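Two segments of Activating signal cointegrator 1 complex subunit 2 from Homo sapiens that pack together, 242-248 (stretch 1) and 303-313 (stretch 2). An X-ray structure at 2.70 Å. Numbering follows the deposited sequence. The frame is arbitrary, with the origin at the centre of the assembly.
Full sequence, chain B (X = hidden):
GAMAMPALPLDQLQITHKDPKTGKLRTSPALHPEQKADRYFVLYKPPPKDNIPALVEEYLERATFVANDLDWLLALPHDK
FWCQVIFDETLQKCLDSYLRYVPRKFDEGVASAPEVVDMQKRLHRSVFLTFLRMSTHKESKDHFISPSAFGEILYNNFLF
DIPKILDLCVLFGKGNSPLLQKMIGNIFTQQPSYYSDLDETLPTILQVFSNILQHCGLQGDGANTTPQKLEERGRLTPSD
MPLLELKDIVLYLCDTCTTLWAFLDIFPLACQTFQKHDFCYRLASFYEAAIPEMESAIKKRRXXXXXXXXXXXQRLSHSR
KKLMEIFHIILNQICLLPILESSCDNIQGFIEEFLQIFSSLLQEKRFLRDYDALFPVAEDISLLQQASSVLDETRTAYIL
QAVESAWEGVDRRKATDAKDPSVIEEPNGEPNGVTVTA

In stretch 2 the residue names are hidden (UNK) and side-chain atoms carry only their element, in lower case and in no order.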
# COMPACT_ATOMS: atom_id res chain seq x y z
N PRO B 242 -1.74 -15.04 28.77
CA PRO B 242 -0.50 -14.26 28.79
C PRO B 242 -0.67 -12.93 28.07
O PRO B 242 -1.45 -12.81 27.13
CB PRO B 242 0.50 -15.17 28.06
CG PRO B 242 -0.03 -16.55 28.31
CD PRO B 242 -1.52 -16.43 28.32
N LEU B 243 0.10 -11.95 28.53
CA LEU B 243 -0.16 -10.56 28.16
C LEU B 243 -0.05 -10.34 26.66
O LEU B 243 -0.96 -9.77 26.04
CB LEU B 243 0.81 -9.63 28.90
CG LEU B 243 0.19 -8.67 29.91
CD1 LEU B 243 1.26 -7.84 30.58
CD2 LEU B 243 -0.84 -7.78 29.23
N LEU B 244 1.04 -10.80 26.05
CA LEU B 244 1.29 -10.48 24.65
C LEU B 244 0.52 -11.39 23.69
O LEU B 244 0.47 -11.08 22.49
CB LEU B 244 2.79 -10.53 24.37
CG LEU B 244 3.56 -9.50 25.20
CD1 LEU B 244 4.52 -10.18 26.17
CD2 LEU B 244 4.28 -8.48 24.32
N GLU B 245 -0.07 -12.48 24.18
CA GLU B 245 -1.11 -13.15 23.40
C GLU B 245 -2.35 -12.26 23.30
O GLU B 245 -2.94 -12.12 22.22
CB GLU B 245 -1.47 -14.49 24.04
CG GLU B 245 -0.59 -15.65 23.61
CD GLU B 245 -1.15 -17.00 24.06
OE1 GLU B 245 -1.54 -17.13 25.24
OE2 GLU B 245 -1.19 -17.93 23.23
N LEU B 246 -2.74 -11.64 24.41
CA LEU B 246 -3.83 -10.66 24.41
C LEU B 246 -3.49 -9.48 23.52
O LEU B 246 -4.36 -8.96 22.80
CB LEU B 246 -4.09 -10.19 25.84
CG LEU B 246 -5.04 -9.02 26.09
CD1 LEU B 246 -6.44 -9.42 25.68
CD2 LEU B 246 -5.00 -8.65 27.55
N LYS B 247 -2.24 -9.02 23.57
CA LYS B 247 -1.79 -7.95 22.70
C LYS B 247 -2.00 -8.32 21.24
O LYS B 247 -2.52 -7.53 20.45
CB LYS B 247 -0.32 -7.64 22.98
CG LYS B 247 0.29 -6.48 22.20
CD LYS B 247 1.78 -6.37 22.49
CE LYS B 247 2.45 -5.25 21.72
NZ LYS B 247 3.90 -5.15 22.05
N ASP B 248 -1.64 -9.55 20.87
CA ASP B 248 -1.81 -10.00 19.49
C ASP B 248 -3.28 -10.07 19.12
O ASP B 248 -3.66 -9.70 18.00
CB ASP B 248 -1.14 -11.35 19.28
CG ASP B 248 0.32 -11.23 18.87
OD1 ASP B 248 0.81 -10.08 18.77
OD2 ASP B 248 0.96 -12.27 18.63
N UNK B 303 -1.98 -2.52 35.45
CA UNK B 303 -0.72 -2.23 36.14
C UNK B 303 0.35 -3.28 35.93
O UNK B 303 1.51 -3.05 36.30
c UNK B 303 -0.96 -2.01 37.65
c UNK B 303 -2.03 -0.97 37.98
c UNK B 303 -1.45 0.45 38.01
c UNK B 303 -2.75 -1.30 39.28
N UNK B 304 -0.00 -4.43 35.34
CA UNK B 304 1.02 -5.34 34.84
C UNK B 304 1.92 -4.62 33.84
O UNK B 304 3.14 -4.80 33.85
c UNK B 304 -0.50 -7.39 35.13
o UNK B 304 -1.70 -9.46 35.17
c UNK B 304 -0.94 -8.71 34.51
o UNK B 304 -0.53 -9.00 33.35
c UNK B 304 0.38 -6.57 34.19
N UNK B 305 1.32 -3.80 32.97
CA UNK B 305 2.09 -2.95 32.07
C UNK B 305 1.28 -1.68 31.78
O UNK B 305 0.49 -1.63 30.83
c UNK B 305 2.46 -3.67 30.78
o UNK B 305 4.44 -3.75 29.48
o UNK B 305 3.71 -1.77 30.09
c UNK B 305 3.62 -3.02 30.07
N UNK B 306 1.44 -0.69 32.66
CA UNK B 306 1.13 0.71 32.42
C UNK B 306 0.93 1.10 30.96
O UNK B 306 -0.18 1.45 30.55
o UNK B 306 2.17 2.92 32.60
c UNK B 306 2.24 1.57 33.02
N UNK B 307 2.00 1.02 30.16
CA UNK B 307 1.97 1.60 28.81
C UNK B 307 1.32 0.67 27.80
O UNK B 307 0.57 1.12 26.92
c UNK B 307 2.98 5.52 29.71
c UNK B 307 3.75 3.44 28.50
c UNK B 307 3.38 1.96 28.35
c UNK B 307 3.22 4.02 29.81
n UNK B 307 2.03 6.01 30.75
N UNK B 308 1.61 -0.63 27.90
CA UNK B 308 1.03 -1.60 26.98
C UNK B 308 -0.49 -1.62 27.08
O UNK B 308 -1.20 -1.57 26.07
c UNK B 308 1.61 -2.99 27.26
c UNK B 308 2.33 -5.20 26.40
c UNK B 308 1.21 -4.19 26.40
c UNK B 308 -0.06 -4.84 26.91
N UNK B 309 -1.01 -1.68 28.31
CA UNK B 309 -2.45 -1.84 28.51
C UNK B 309 -3.22 -0.60 28.07
O UNK B 309 -4.34 -0.72 27.56
c UNK B 309 -2.79 -3.65 30.33
c UNK B 309 -3.81 -4.37 29.47
c UNK B 309 -1.43 -4.31 30.21
c UNK B 309 -2.75 -2.16 29.97
N UNK B 310 -2.64 0.59 28.22
CA UNK B 310 -3.28 1.79 27.70
C UNK B 310 -3.34 1.80 26.18
O UNK B 310 -4.35 2.22 25.59
N UNK B 311 -2.27 1.34 25.52
CA UNK B 311 -2.31 1.20 24.07
C UNK B 311 -3.37 0.19 23.64
O UNK B 311 -4.12 0.43 22.68
c UNK B 311 -0.93 0.77 23.56
o UNK B 311 -1.36 1.12 21.25
o UNK B 311 -0.59 -0.84 21.85
c UNK B 311 -0.96 0.32 22.12
N UNK B 312 -3.44 -0.94 24.33
CA UNK B 312 -4.47 -1.93 24.02
C UNK B 312 -5.86 -1.36 24.22
O UNK B 312 -6.79 -1.68 23.47
c UNK B 312 -3.26 -5.38 25.40
c UNK B 312 -3.46 -4.33 24.33
c UNK B 312 -4.27 -3.17 24.90
c UNK B 312 -2.13 -3.86 23.77
N UNK B 313 -6.03 -0.50 25.23
CA UNK B 313 -7.32 0.14 25.45
C UNK B 313 -7.68 1.06 24.29
O UNK B 313 -8.82 1.08 23.82
c UNK B 313 -11.33 -0.54 28.55
c UNK B 313 -12.29 0.48 28.62
c UNK B 313 -10.06 -0.30 28.05
c UNK B 313 -9.75 0.99 27.60
c UNK B 313 -7.30 0.91 26.76
c UNK B 313 -10.74 1.99 27.68
n UNK B 313 -10.19 3.14 27.18
c UNK B 313 -12.01 1.75 28.19
c UNK B 313 -8.59 1.58 27.04
c UNK B 313 -8.90 2.89 26.80

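Position 303 carries four side-chain carbons forked at the second and lies out of reach of stretch 1; the fork one carbon beyond CB identifies Leu303. At position 304 three carbons run in a row and the third bears two oxygens, a carboxylate, one of whose oxygens lies 3.5 Å from Leu243 CD1. This is Glu304, and the oxygen is OE2, which is hydrogen-bonded to a residue adjoining one of the stretches. Position 305 has a shorter acid, two carbons with two oxygens on the second, and its CB is 4.3 Å from Leu243 CD1. It is Asp305, the N-cap of the helix that follows: OD1 accepts a hydrogen bond from the backbone N of position 308 at 3.2 Å, nearly straight at 175°, and a weak one from the N of position 307 at 3.3 Å.

Position 306 shows one carbon and one oxygen, far from stretch 1, and is Ser306. Four carbons in a row ending in nitrogen mark position 307 as Lys307, likewise out of reach.

Position 308 again has four carbons forked at the second, pointing toward stretch 1, with approaches to Leu243, Leu244 and Lys247. It is Leu308; its CD2 lies 3.8 Å from Leu243 CD2, while its CD1 is 4.3 Å from Leu244 CD2 and 4.1 Å from Lys247 CD. The same forked set at position 309 leaves CA sideways, but its end comes nearer and meets Leu243. This is Leu309, with CD2 3.7 Å from Leu243 CD2.

No side-chain atom is present at position 310, hence Gly310. Position 311 has two carbons, the second with two oxygens, and makes no close contact despite pointing toward stretch 1; it is Asp311. Position 312 has four carbons forked at the second and reaches Leu246 and Lys247. As Leu312, it places CD2 4.1 Å from Leu246 CG and CD1 3.9 Å from Lys247 CG. Position 313 bears one carbon followed by fused five- and six-membered rings of eight carbons and one nitrogen, the indole of Trp313, out of reach.

The two helices run in roughly the same direction, 25° apart, with axes approaching to 10.9 Å. No hydrogen bond links the stretches, and the contact, burying 363 Å² in total, is chiefly apolar. Leu243 is its hub, spanning Glu304 to Leu309, and Leu308 and Leu312, one helical turn apart, both meet the extended aliphatic chain of Lys247, whose NZ is hydrogen-bonded elsewhere in the structure.

Stretch 2 (303-313) LEDSKLLGDLW
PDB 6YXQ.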